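Long-range contacts in NADP-dependent glyceraldehyde-3-phosphate dehydrogenase (Bacillus halodurans, PDB 3PRL), which probably oxidises glyceraldehyde 3-phosphate to 3-phosphoglycerate with NADP+, without adding phosphate, as a member of the aldehyde dehydrogenase family: residues D[29-34]-D[96-101]; D[100-105]-D[330-335]; D[160-165]-D[289-294]; D[283-288]-D[390-395]. All blocks are in the same frame, centred on the assembly; numbering follows the deposited sequence.

Contact 1 (D[29-34]-D[96-101]); sequences ISISAP and MHEVAK
Ile31 and Glu98 meet because each side chain runs out nearly straight: in Ile31 the CG1 branch lies beside the backbone N (chi1 -72°) and CD1 continues it fully extended (chi2 -176°), while Glu98 stays extended beyond CG. Ile31 CD1 thus reaches to 3.5 Å from Glu98 OE2, and the CG2 methyl of Ile31 lies 3.8 Å from Glu98 CG, so the isoleucine shields one side of the buried glutamate. The carboxylate itself is satisfied elsewhere, OE1 by the hydroxyl of Ser194 and OE2 by the backbone N of Leu193, at the amino end of helix 192-204, whose dipole may favour the charged form. Farther along, the chain after strand 28-32 lies against the carboxyl end of helix 88-98. Ala33 CA makes a C-H...O contact of 3.6 Å with His97 O. Pro34 CD then sits 3.1 Å from that same His97 O and 3.2 Å from Glu98 O, while its CB packs 4.0 Å from Ala100 CB. A glycine in place of Pro34 would probably open a gap beside the carbonyls of His97 and Glu98 and leave the Ala100 methyl without its apolar mate. Ala100 has left-handed backbone angles, and Lys101 N and Ala100 N make weak bonds back to Met96 O and His97 O, consistent with a Schellman motif. The contact thus joins the edge strand of a small sheet to a capped helix end beside the NADP site, with Thr189 close to Ile31 and Phe162 close to Val99.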
loop_
_atom_site.group_PDB
_atom_site.type_symbol
_atom_site.label_atom_id
_atom_site.label_comp_id
_atom_site.label_asym_id
_atom_site.label_seq_id
_atom_site.Cartn_x
_atom_site.Cartn_y
_atom_site.Cartn_z
ATOM N N ILE D 29 48.050 -4.706 -3.406
ATOM C CA ILE D 29 47.850 -5.950 -2.666
ATOM C C ILE D 29 47.548 -7.047 -3.675
ATOM O O ILE D 29 46.554 -6.963 -4.413
ATOM C CB ILE D 29 46.666 -5.863 -1.656
ATOM C CG1 ILE D 29 46.814 -4.640 -0.751
ATOM C CG2 ILE D 29 46.550 -7.157 -0.826
ATOM C CD1 ILE D 29 45.541 -4.274 0.000
ATOM N N SER D 30 48.404 -8.067 -3.693
ATOM C CA SER D 30 48.302 -9.174 -4.639
ATOM C C SER D 30 47.191 -10.114 -4.219
ATOM O O SER D 30 46.995 -10.359 -3.021
ATOM C CB SER D 30 49.611 -9.967 -4.702
ATOM O OG SER D 30 50.713 -9.131 -5.003
ATOM N N ILE D 31 46.487 -10.653 -5.208
ATOM C CA ILE D 31 45.382 -11.575 -4.961
ATOM C C ILE D 31 45.687 -12.921 -5.587
ATOM O O ILE D 31 46.234 -12.985 -6.688
ATOM C CB ILE D 31 44.030 -10.997 -5.475
ATOM C CG1 ILE D 31 43.573 -9.842 -4.567
ATOM C CG2 ILE D 31 42.952 -12.092 -5.568
ATOM C CD1 ILE D 31 42.202 -9.264 -4.924
ATOM N N SER D 32 45.330 -13.993 -4.885
ATOM C CA SER D 32 45.630 -15.342 -5.363
ATOM C C SER D 32 44.406 -16.260 -5.403
ATOM O O SER D 32 43.484 -16.151 -4.572
ATOM C CB SER D 32 46.731 -15.959 -4.506
ATOM O OG SER D 32 47.970 -15.328 -4.767
ATOM N N ALA D 33 44.395 -17.160 -6.377
ATOM C CA ALA D 33 43.385 -18.205 -6.434
ATOM C C ALA D 33 43.552 -19.037 -5.163
ATOM O O ALA D 33 44.660 -19.476 -4.874
ATOM C CB ALA D 33 43.590 -19.074 -7.685
ATOM N N PRO D 34 42.471 -19.215 -4.374
ATOM C CA PRO D 34 42.595 -20.080 -3.192
ATOM C C PRO D 34 42.858 -21.561 -3.528
ATOM O O PRO D 34 43.514 -22.243 -2.755
ATOM C CB PRO D 34 41.222 -19.955 -2.507
ATOM C CG PRO D 34 40.670 -18.698 -2.993
ATOM C CD PRO D 34 41.174 -18.518 -4.396
ATOM N N MET D 96 34.977 -17.678 -10.080
ATOM C CA MET D 96 35.361 -19.063 -9.722
ATOM C C MET D 96 36.814 -19.174 -9.249
ATOM O O MET D 96 37.077 -19.858 -8.269
ATOM C CB MET D 96 35.008 -20.140 -10.771
ATOM C CG MET D 96 35.427 -19.878 -12.177
ATOM S SD MET D 96 36.025 -21.325 -13.090
ATOM C CE MET D 96 37.218 -20.471 -14.113
ATOM N N HIS D 97 37.732 -18.468 -9.908
ATOM C CA HIS D 97 39.136 -18.484 -9.489
ATOM C C HIS D 97 39.336 -17.769 -8.145
ATOM O O HIS D 97 39.892 -18.354 -7.214
ATOM C CB HIS D 97 40.063 -17.858 -10.547
ATOM C CG HIS D 97 40.330 -18.733 -11.734
ATOM N ND1 HIS D 97 40.098 -18.319 -13.028
ATOM C CD2 HIS D 97 40.823 -19.991 -11.826
ATOM C CE1 HIS D 97 40.429 -19.283 -13.868
ATOM N NE2 HIS D 97 40.869 -20.311 -13.165
ATOM N N GLU D 98 38.867 -16.517 -8.068
ATOM C CA GLU D 98 39.210 -15.573 -6.983
ATOM C C GLU D 98 38.713 -16.014 -5.613
ATOM O O GLU D 98 39.413 -15.853 -4.606
ATOM C CB GLU D 98 38.654 -14.166 -7.292
ATOM C CG GLU D 98 39.483 -13.005 -6.726
ATOM C CD GLU D 98 38.766 -11.653 -6.777
ATOM O OE1 GLU D 98 37.728 -11.518 -7.475
ATOM O OE2 GLU D 98 39.235 -10.701 -6.102
ATOM N N VAL D 99 37.481 -16.527 -5.582
ATOM C CA VAL D 99 36.867 -16.970 -4.340
ATOM C C VAL D 99 36.624 -18.486 -4.325
ATOM O O VAL D 99 35.997 -19.024 -3.402
ATOM C CB VAL D 99 35.622 -16.112 -3.980
ATOM C CG1 VAL D 99 35.995 -14.624 -3.951
ATOM C CG2 VAL D 99 34.463 -16.353 -4.956
ATOM N N ALA D 100 37.167 -19.174 -5.340
ATOM C CA ALA D 100 37.077 -20.633 -5.474
ATOM C C ALA D 100 35.641 -21.184 -5.501
ATOM O O ALA D 100 35.327 -22.204 -4.867
ATOM C CB ALA D 100 37.934 -21.328 -4.404
ATOM N N LYS D 101 34.777 -20.514 -6.257
ATOM C CA LYS D 101 33.376 -20.914 -6.390
ATOM C C LYS D 101 33.197 -21.834 -7.606
ATOM O O LYS D 101 33.672 -21.504 -8.681
ATOM C CB LYS D 101 32.512 -19.660 -6.537
ATOM C CG LYS D 101 31.025 -19.889 -6.774
ATOM C CD LYS D 101 30.239 -18.601 -6.567
ATOM C CE LYS D 101 30.351 -18.099 -5.112
ATOM N NZ LYS D 101 29.175 -17.282 -4.694
#

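Contact 2 (D[100-105]-D[330-335]); sequences AKPKKS and DITPVI
Thr332 OG1 lies 2.8 Å from Ala100 O, a probable hydrogen bond, although the hydroxyl proton has another acceptor within reach. In the aldehyde dehydrogenase fold this joins two connections: the short turn between helices 88-98 and 103-124, and the loop that runs from helix 303-317 to helix 337-352. The hydroxyl takes the crowded position of Thr332, between backbone N and carbonyl carbon (chi1 48°), which directs it to the turn and sets CG2 beside the backbone N. The main chain of the same threonine is engaged too, since Thr332 O accepts from the hydroxyl of Ser289. Pro102, at the N-cap position of helix 103-124, brings its ring up to the threonine hydroxyl, CD standing 3.8 Å from Thr332 OG1. OG1 is therefore bordered by a carbonyl from Ala100 and by the apolar edge of a proline two residues on. Asp330 is covered only slightly, at the margin of the contact, and its OD2 accepts from the backbone N of Thr321. Beyond the bond, Ala100 is the residue most covered by the loop, and its methyl points toward Pro333. There the carbonyl oxygen is buried with no polar partner in the model, Ala100 CB resting 3.9 Å from Pro333 O.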
loop_
_atom_site.group_PDB
_atom_site.type_symbol
_atom_site.label_atom_id
_atom_site.label_comp_id
_atom_site.label_asym_id
_atom_site.label_seq_id
_atom_site.Cartn_x
_atom_site.Cartn_y
_atom_site.Cartn_z
ATOM N N ALA D 100 37.167 -19.174 -5.340
ATOM C CA ALA D 100 37.077 -20.633 -5.474
ATOM C C ALA D 100 35.641 -21.184 -5.501
ATOM O O ALA D 100 35.327 -22.204 -4.867
ATOM C CB ALA D 100 37.934 -21.328 -4.404
ATOM N N LYS D 101 34.777 -20.514 -6.257
ATOM C CA LYS D 101 33.376 -20.914 -6.390
ATOM C C LYS D 101 33.197 -21.834 -7.606
ATOM O O LYS D 101 33.672 -21.504 -8.681
ATOM C CB LYS D 101 32.512 -19.660 -6.537
ATOM C CG LYS D 101 31.025 -19.889 -6.774
ATOM C CD LYS D 101 30.239 -18.601 -6.567
ATOM C CE LYS D 101 30.351 -18.099 -5.112
ATOM N NZ LYS D 101 29.175 -17.282 -4.694
ATOM N N PRO D 102 32.490 -22.970 -7.448
ATOM C CA PRO D 102 32.228 -23.865 -8.587
ATOM C C PRO D 102 31.808 -23.100 -9.866
ATOM O O PRO D 102 30.978 -22.198 -9.796
ATOM C CB PRO D 102 31.080 -24.751 -8.092
ATOM C CG PRO D 102 31.112 -24.661 -6.602
ATOM C CD PRO D 102 31.757 -23.370 -6.228
ATOM N N LYS D 103 32.386 -23.473 -11.011
ATOM C CA LYS D 103 32.296 -22.720 -12.281
ATOM C C LYS D 103 30.910 -22.223 -12.696
ATOM O O LYS D 103 30.721 -21.030 -12.954
ATOM C CB LYS D 103 32.884 -23.557 -13.425
ATOM C CG LYS D 103 32.764 -22.927 -14.816
ATOM C CD LYS D 103 33.067 -23.957 -15.893
ATOM C CE LYS D 103 34.416 -23.713 -16.549
ATOM N NZ LYS D 103 34.276 -22.692 -17.633
ATOM N N LYS D 104 29.952 -23.144 -12.791
ATOM C CA LYS D 104 28.622 -22.794 -13.276
ATOM C C LYS D 104 27.879 -21.933 -12.247
ATOM O O LYS D 104 27.085 -21.060 -12.614
ATOM C CB LYS D 104 27.830 -24.050 -13.643
ATOM C CG LYS D 104 28.395 -24.792 -14.866
ATOM C CD LYS D 104 27.492 -25.940 -15.300
ATOM C CE LYS D 104 26.429 -25.463 -16.273
ATOM N NZ LYS D 104 27.003 -25.306 -17.636
ATOM N N SER D 105 28.188 -22.153 -10.968
ATOM C CA SER D 105 27.596 -21.358 -9.890
ATOM C C SER D 105 28.114 -19.919 -9.859
ATOM O O SER D 105 27.384 -19.018 -9.456
ATOM C CB SER D 105 27.796 -22.034 -8.528
ATOM O OG SER D 105 27.147 -21.277 -7.506
ATOM N N ASP D 330 31.156 -30.070 -6.341
ATOM C CA ASP D 330 30.183 -29.632 -5.333
ATOM C C ASP D 330 30.910 -29.011 -4.140
ATOM O O ASP D 330 30.508 -27.957 -3.618
ATOM C CB ASP D 330 29.318 -30.808 -4.863
ATOM C CG ASP D 330 28.510 -31.436 -5.987
ATOM O OD1 ASP D 330 27.685 -30.731 -6.603
ATOM O OD2 ASP D 330 28.687 -32.650 -6.237
ATOM N N ILE D 331 31.995 -29.676 -3.741
ATOM C CA ILE D 331 32.843 -29.250 -2.652
ATOM C C ILE D 331 34.199 -28.790 -3.173
ATOM O O ILE D 331 35.027 -29.596 -3.590
ATOM C CB ILE D 331 33.020 -30.387 -1.625
ATOM C CG1 ILE D 331 31.683 -31.103 -1.340
ATOM C CG2 ILE D 331 33.703 -29.869 -0.358
ATOM C CD1 ILE D 331 30.592 -30.246 -0.615
ATOM N N THR D 332 34.415 -27.484 -3.173
ATOM C CA THR D 332 35.712 -26.933 -3.554
ATOM C C THR D 332 36.464 -26.441 -2.315
ATOM O O THR D 332 35.912 -26.485 -1.201
ATOM C CB THR D 332 35.588 -25.822 -4.632
ATOM O OG1 THR D 332 34.583 -24.870 -4.264
ATOM C CG2 THR D 332 35.237 -26.435 -5.984
ATOM N N PRO D 333 37.714 -25.964 -2.499
ATOM C CA PRO D 333 38.519 -25.511 -1.369
ATOM C C PRO D 333 37.901 -24.314 -0.649
ATOM O O PRO D 333 37.248 -23.468 -1.276
ATOM C CB PRO D 333 39.851 -25.111 -2.024
ATOM C CG PRO D 333 39.863 -25.806 -3.349
ATOM C CD PRO D 333 38.443 -25.812 -3.774
ATOM N N VAL D 334 38.084 -24.264 0.667
ATOM C CA VAL D 334 37.609 -23.137 1.454
ATOM C C VAL D 334 38.550 -21.954 1.260
ATOM O O VAL D 334 39.691 -22.117 0.840
ATOM C CB VAL D 334 37.393 -23.478 2.954
ATOM C CG1 VAL D 334 36.217 -24.443 3.118
ATOM C CG2 VAL D 334 38.660 -24.041 3.584
ATOM N N ILE D 335 38.046 -20.769 1.572
ATOM C CA ILE D 335 38.681 -19.503 1.201
ATOM C C ILE D 335 40.180 -19.373 1.534
ATOM O O ILE D 335 40.945 -18.890 0.708
ATOM C CB ILE D 335 37.864 -18.305 1.767
ATOM C CG1 ILE D 335 38.166 -16.995 1.010
ATOM C CG2 ILE D 335 38.064 -18.189 3.271
ATOM C CD1 ILE D 335 37.889 -17.059 -0.485
#

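Contact 3 (D[160-165]-D[289-294]); sequences SPFNYP and SGQRCT
Gln291, Asn163 and Tyr164 carry most of this interface between the loops 160-165 and 289-294. Gln291 extends beyond CG and crosses the Phe162 side chain at about a right angle, OE1 3.9 Å from Phe162 CZ, with ring and amide planes 63° apart. OE1 accepts from Ile335 N and NE2 makes a weak bond to Tyr288 O, which together favour this amide orientation. Asn163 points its own amide at the other main chain: ND2 is modelled 2.4 Å from Gln291 O, a doubtful distance, and Asn163 OD1 lies 4.0 Å from Cys293 SG. Tyr164, with CG beside the backbone N, carries its hydroxyl to Arg292, whose NE donates a bond of 3.0 Å to Tyr164 OH with an angle of 153° at the hydrogen. The oxygen lies in the guanidinium plane, while the ring is turned 64° from it. Lys101 makes a cation-pi contact with the same ring, so two cations may polarise the phenol. Phe162 belongs to the NADP site, and Asn163 and Cys293 probably correspond to the oxyanion-hole asparagine and nucleophilic cysteine of aldehyde dehydrogenases, although the modelled amide has OD1, not ND2, toward the sulfur; the Tyr164-Arg292 bond ties together the loops that carry them.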
loop_
_atom_site.group_PDB
_atom_site.type_symbol
_atom_site.label_atom_id
_atom_site.label_comp_id
_atom_site.label_asym_id
_atom_site.label_seq_id
_atom_site.Cartn_x
_atom_site.Cartn_y
_atom_site.Cartn_z
ATOM N N SER D 160 30.956 -5.327 0.961
ATOM C CA SER D 160 30.544 -6.664 0.559
ATOM C C SER D 160 31.575 -7.761 0.915
ATOM O O SER D 160 32.755 -7.455 1.105
ATOM C CB SER D 160 30.182 -6.673 -0.933
ATOM O OG SER D 160 31.311 -6.407 -1.745
ATOM N N PRO D 161 31.121 -9.037 0.999
ATOM C CA PRO D 161 31.947 -10.175 1.424
ATOM C C PRO D 161 32.612 -10.921 0.253
ATOM O O PRO D 161 32.427 -10.530 -0.894
ATOM C CB PRO D 161 30.919 -11.081 2.094
ATOM C CG PRO D 161 29.675 -10.873 1.266
ATOM C CD PRO D 161 29.774 -9.497 0.599
ATOM N N PHE D 162 33.388 -11.973 0.553
ATOM C CA PHE D 162 34.015 -12.829 -0.466
ATOM C C PHE D 162 33.017 -13.871 -0.988
ATOM O O PHE D 162 33.121 -14.332 -2.125
ATOM C CB PHE D 162 35.279 -13.519 0.093
ATOM C CG PHE D 162 34.996 -14.744 0.929
ATOM C CD1 PHE D 162 34.751 -15.981 0.322
ATOM C CD2 PHE D 162 34.974 -14.658 2.326
ATOM C CE1 PHE D 162 34.469 -17.126 1.089
ATOM C CE2 PHE D 162 34.699 -15.792 3.104
ATOM C CZ PHE D 162 34.444 -17.038 2.470
ATOM N N ASN D 163 32.125 -14.266 -0.079
ATOM C CA ASN D 163 30.882 -15.010 -0.258
ATOM C C ASN D 163 30.320 -14.888 -1.675
ATOM O O ASN D 163 30.275 -15.848 -2.453
ATOM C CB ASN D 163 29.859 -14.334 0.708
ATOM C CG ASN D 163 29.122 -15.298 1.628
ATOM O OD1 ASN D 163 28.196 -14.878 2.345
ATOM N ND2 ASN D 163 29.534 -16.551 1.671
ATOM N N TYR D 164 29.865 -13.678 -1.975
ATOM C CA TYR D 164 29.167 -13.348 -3.206
ATOM C C TYR D 164 29.663 -11.958 -3.585
ATOM O O TYR D 164 29.083 -10.967 -3.193
ATOM C CB TYR D 164 27.649 -13.325 -2.975
ATOM C CG TYR D 164 27.015 -14.654 -2.608
ATOM C CD1 TYR D 164 26.353 -15.418 -3.568
ATOM C CD2 TYR D 164 27.046 -15.135 -1.294
ATOM C CE1 TYR D 164 25.765 -16.646 -3.238
ATOM C CE2 TYR D 164 26.452 -16.359 -0.942
ATOM C CZ TYR D 164 25.813 -17.110 -1.932
ATOM O OH TYR D 164 25.224 -18.322 -1.614
ATOM N N PRO D 165 30.765 -11.887 -4.333
ATOM C CA PRO D 165 31.440 -10.611 -4.547
ATOM C C PRO D 165 30.890 -9.781 -5.732
ATOM O O PRO D 165 31.370 -8.678 -5.986
ATOM C CB PRO D 165 32.878 -11.044 -4.790
ATOM C CG PRO D 165 32.744 -12.368 -5.470
ATOM C CD PRO D 165 31.506 -13.017 -4.936
ATOM N N SER D 289 30.478 -25.282 -0.386
ATOM C CA SER D 289 31.228 -25.883 0.735
ATOM C C SER D 289 30.905 -25.327 2.124
ATOM O O SER D 289 31.760 -25.352 3.013
ATOM C CB SER D 289 32.750 -25.818 0.486
ATOM O OG SER D 289 33.147 -26.664 -0.584
ATOM N N GLY D 290 29.684 -24.829 2.320
ATOM C CA GLY D 290 29.270 -24.304 3.634
ATOM C C GLY D 290 29.695 -22.870 3.935
ATOM O O GLY D 290 29.586 -22.413 5.085
ATOM N N GLN D 291 30.183 -22.158 2.920
ATOM C CA GLN D 291 30.606 -20.762 3.092
ATOM C C GLN D 291 29.477 -19.805 2.769
ATOM O O GLN D 291 29.583 -18.958 1.884
ATOM C CB GLN D 291 31.843 -20.453 2.260
ATOM C CG GLN D 291 33.041 -21.273 2.703
ATOM C CD GLN D 291 34.176 -21.205 1.732
ATOM O OE1 GLN D 291 35.285 -20.834 2.096
ATOM N NE2 GLN D 291 33.914 -21.557 0.481
ATOM N N ARG D 292 28.384 -19.965 3.510
ATOM C CA ARG D 292 27.179 -19.190 3.304
ATOM C C ARG D 292 26.633 -18.802 4.656
ATOM O O ARG D 292 26.641 -19.614 5.607
ATOM C CB ARG D 292 26.152 -20.015 2.526
ATOM C CG ARG D 292 26.536 -20.239 1.070
ATOM C CD ARG D 292 25.652 -21.270 0.370
ATOM N NE ARG D 292 24.347 -20.741 -0.006
ATOM C CZ ARG D 292 23.189 -21.325 0.305
ATOM N NH1 ARG D 292 23.177 -22.468 0.991
ATOM N NH2 ARG D 292 22.046 -20.775 -0.075
ATOM N N CYS D 293 26.174 -17.563 4.758
ATOM C CA CYS D 293 25.566 -17.127 5.995
ATOM C C CYS D 293 24.230 -17.827 6.127
ATOM O O CYS D 293 23.918 -18.345 7.184
ATOM C CB CYS D 293 25.442 -15.607 6.051
ATOM S SG CYS D 293 27.053 -14.839 6.156
ATOM N N THR D 294 23.473 -17.852 5.027
ATOM C CA THR D 294 22.225 -18.580 4.946
ATOM C C THR D 294 22.493 -19.992 4.399
ATOM O O THR D 294 22.853 -20.164 3.230
ATOM C CB THR D 294 21.221 -17.839 4.067
ATOM O OG1 THR D 294 21.369 -16.418 4.255
ATOM C CG2 THR D 294 19.811 -18.249 4.426
#

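Contact 4 (D[283-288]-D[390-395]); sequences SGAFSY and PVLPII
Phe286 and Ala285, toward the carboxyl end of helix 274-286, pack on Pro390 and Leu392 at the start of strand 391-397. The helix is the crossover of a beta-alpha-beta unit, linking the parallel neighbours 264-268 and 296-302, and strand 391-397 pairs with the second of these, so the contact sets the helix on its own sheet. Side-chain packing is wholly apolar. Leu392 has CG anti to the backbone N (chi1 179°), which lifts its fork to the helix, where both methyls straddle the Ala285 methyl, CD1 and CD2 each 3.8 Å from Ala285 CB. The Phe286 ring lies beside this pair, its CZ 3.9 Å from Leu392 CB and its CE2 4.0 Å from Leu392 CD2. On the proline side, Phe286 CE1 approaches Pro390 CB at 4.1 Å, the two side chains crossing at about a right angle. Val317, Ile331 and Pro370 also touch the phenylalanine. Replacing Phe286 with an alanine is likely to leave a gap between Pro390 and Leu392 and to strip the ring's cover from the first peptide of the strand. The second kind of contact is ring against main chain. Through backbone bonds to strand 367-374, Pro390 and Leu392 are tied to Thr371, so the ring meets a peptide already held in place. Phe286 CE1 lies 3.5 Å from Pro390 C, with Val391 N slightly farther, and Pro390 O stands at the ring edge in its plane, 3.6 Å from Phe286 CE1.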
loop_
_atom_site.group_PDB
_atom_site.type_symbol
_atom_site.label_atom_id
_atom_site.label_comp_id
_atom_site.label_asym_id
_atom_site.label_seq_id
_atom_site.Cartn_x
_atom_site.Cartn_y
_atom_site.Cartn_z
ATOM N N SER D 283 21.781 -30.245 -0.097
ATOM C CA SER D 283 21.859 -29.126 -1.050
ATOM C C SER D 283 22.188 -27.772 -0.389
ATOM O O SER D 283 23.029 -27.015 -0.882
ATOM C CB SER D 283 20.562 -29.010 -1.855
ATOM O OG SER D 283 20.527 -27.809 -2.613
ATOM N N GLY D 284 21.531 -27.493 0.734
ATOM C CA GLY D 284 21.685 -26.221 1.433
ATOM C C GLY D 284 22.899 -26.123 2.346
ATOM O O GLY D 284 23.532 -25.078 2.413
ATOM N N ALA D 285 23.233 -27.208 3.050
ATOM C CA ALA D 285 24.346 -27.171 4.009
ATOM C C ALA D 285 25.679 -27.089 3.297
ATOM O O ALA D 285 26.601 -26.427 3.772
ATOM C CB ALA D 285 24.322 -28.394 4.955
ATOM N N PHE D 286 25.750 -27.735 2.132
ATOM C CA PHE D 286 27.013 -28.019 1.469
ATOM C C PHE D 286 27.239 -27.225 0.217
ATOM O O PHE D 286 28.306 -27.339 -0.397
ATOM C CB PHE D 286 27.101 -29.503 1.142
ATOM C CG PHE D 286 27.476 -30.327 2.300
ATOM C CD1 PHE D 286 28.746 -30.237 2.839
ATOM C CD2 PHE D 286 26.547 -31.171 2.897
ATOM C CE1 PHE D 286 29.095 -30.984 3.933
ATOM C CE2 PHE D 286 26.898 -31.943 4.003
ATOM C CZ PHE D 286 28.174 -31.852 4.514
ATOM N N SER D 287 26.214 -26.470 -0.177
ATOM C CA SER D 287 26.309 -25.492 -1.248
ATOM C C SER D 287 27.471 -24.563 -0.960
ATOM O O SER D 287 27.598 -24.057 0.152
ATOM C CB SER D 287 25.006 -24.697 -1.344
ATOM O OG SER D 287 25.170 -23.510 -2.104
ATOM N N TYR D 288 28.314 -24.345 -1.969
ATOM C CA TYR D 288 29.553 -23.567 -1.839
ATOM C C TYR D 288 30.401 -23.968 -0.614
ATOM O O TYR D 288 30.986 -23.123 0.076
ATOM C CB TYR D 288 29.273 -22.056 -1.939
ATOM C CG TYR D 288 30.496 -21.153 -1.983
ATOM C CD1 TYR D 288 31.575 -21.422 -2.826
ATOM C CD2 TYR D 288 30.549 -20.000 -1.197
ATOM C CE1 TYR D 288 32.695 -20.562 -2.867
ATOM C CE2 TYR D 288 31.644 -19.152 -1.229
ATOM C CZ TYR D 288 32.716 -19.431 -2.065
ATOM O OH TYR D 288 33.809 -18.577 -2.063
ATOM N N PRO D 390 32.577 -27.172 5.058
ATOM C CA PRO D 390 31.756 -28.308 4.640
ATOM C C PRO D 390 31.639 -29.347 5.748
ATOM O O PRO D 390 32.198 -30.447 5.642
ATOM C CB PRO D 390 32.525 -28.869 3.450
ATOM C CG PRO D 390 33.942 -28.576 3.751
ATOM C CD PRO D 390 33.970 -27.317 4.595
ATOM N N VAL D 391 30.911 -28.977 6.796
ATOM C CA VAL D 391 30.712 -29.815 7.964
ATOM C C VAL D 391 29.263 -29.657 8.398
ATOM O O VAL D 391 28.709 -28.555 8.339
ATOM C CB VAL D 391 31.709 -29.465 9.110
ATOM C CG1 VAL D 391 31.345 -28.136 9.811
ATOM C CG2 VAL D 391 31.785 -30.595 10.121
ATOM N N LEU D 392 28.637 -30.756 8.799
ATOM C CA LEU D 392 27.221 -30.725 9.148
ATOM C C LEU D 392 26.962 -31.656 10.321
ATOM O O LEU D 392 27.164 -32.869 10.202
ATOM C CB LEU D 392 26.355 -31.124 7.942
ATOM C CG LEU D 392 24.831 -31.177 8.118
ATOM C CD1 LEU D 392 24.278 -29.816 8.514
ATOM C CD2 LEU D 392 24.155 -31.699 6.846
ATOM N N PRO D 393 26.549 -31.094 11.462
ATOM C CA PRO D 393 26.224 -31.939 12.609
ATOM C C PRO D 393 24.778 -32.405 12.593
ATOM O O PRO D 393 23.900 -31.700 12.111
ATOM C CB PRO D 393 26.471 -31.019 13.804
ATOM C CG PRO D 393 26.243 -29.634 13.268
ATOM C CD PRO D 393 26.630 -29.666 11.822
ATOM N N ILE D 394 24.547 -33.606 13.110
ATOM C CA ILE D 394 23.195 -34.080 13.347
ATOM C C ILE D 394 22.980 -34.153 14.863
ATOM O O ILE D 394 23.833 -34.668 15.603
ATOM C CB ILE D 394 22.905 -35.449 12.648
ATOM C CG1 ILE D 394 23.531 -35.524 11.235
ATOM C CG2 ILE D 394 21.406 -35.753 12.633
ATOM C CD1 ILE D 394 23.032 -34.497 10.224
ATOM N N ILE D 395 21.864 -33.597 15.322
ATOM C CA ILE D 395 21.557 -33.587 16.738
ATOM C C ILE D 395 20.277 -34.380 16.955
ATOM O O ILE D 395 19.209 -34.013 16.473
ATOM C CB ILE D 395 21.497 -32.145 17.322
ATOM C CG1 ILE D 395 22.876 -31.475 17.228
ATOM C CG2 ILE D 395 21.017 -32.163 18.769
ATOM C CD1 ILE D 395 22.874 -29.969 17.440
#

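The contacts run as a chain of neighbours from the small outer sheet, through the loops round the NADP site, to the large mixed sheet containing strand 391-397. Contacts 1 and 2 have centres about 11 Å apart and share Ala100 and Lys101, between helices 88-98 and 103-124. Contact 3 is about 11 Å from contact 2 and nested within the loop closed by contact 2; contact 4 lies about 14 Å from contact 3, and its segments alternate along the chain with those of contacts 2 and 3. Tyr288 is a common neighbour, its hydroxyl bonded to Val99 O, while Lys101 NZ bonds Asn163 O. Segments remote in sequence thus converge around the loops of the probable active site.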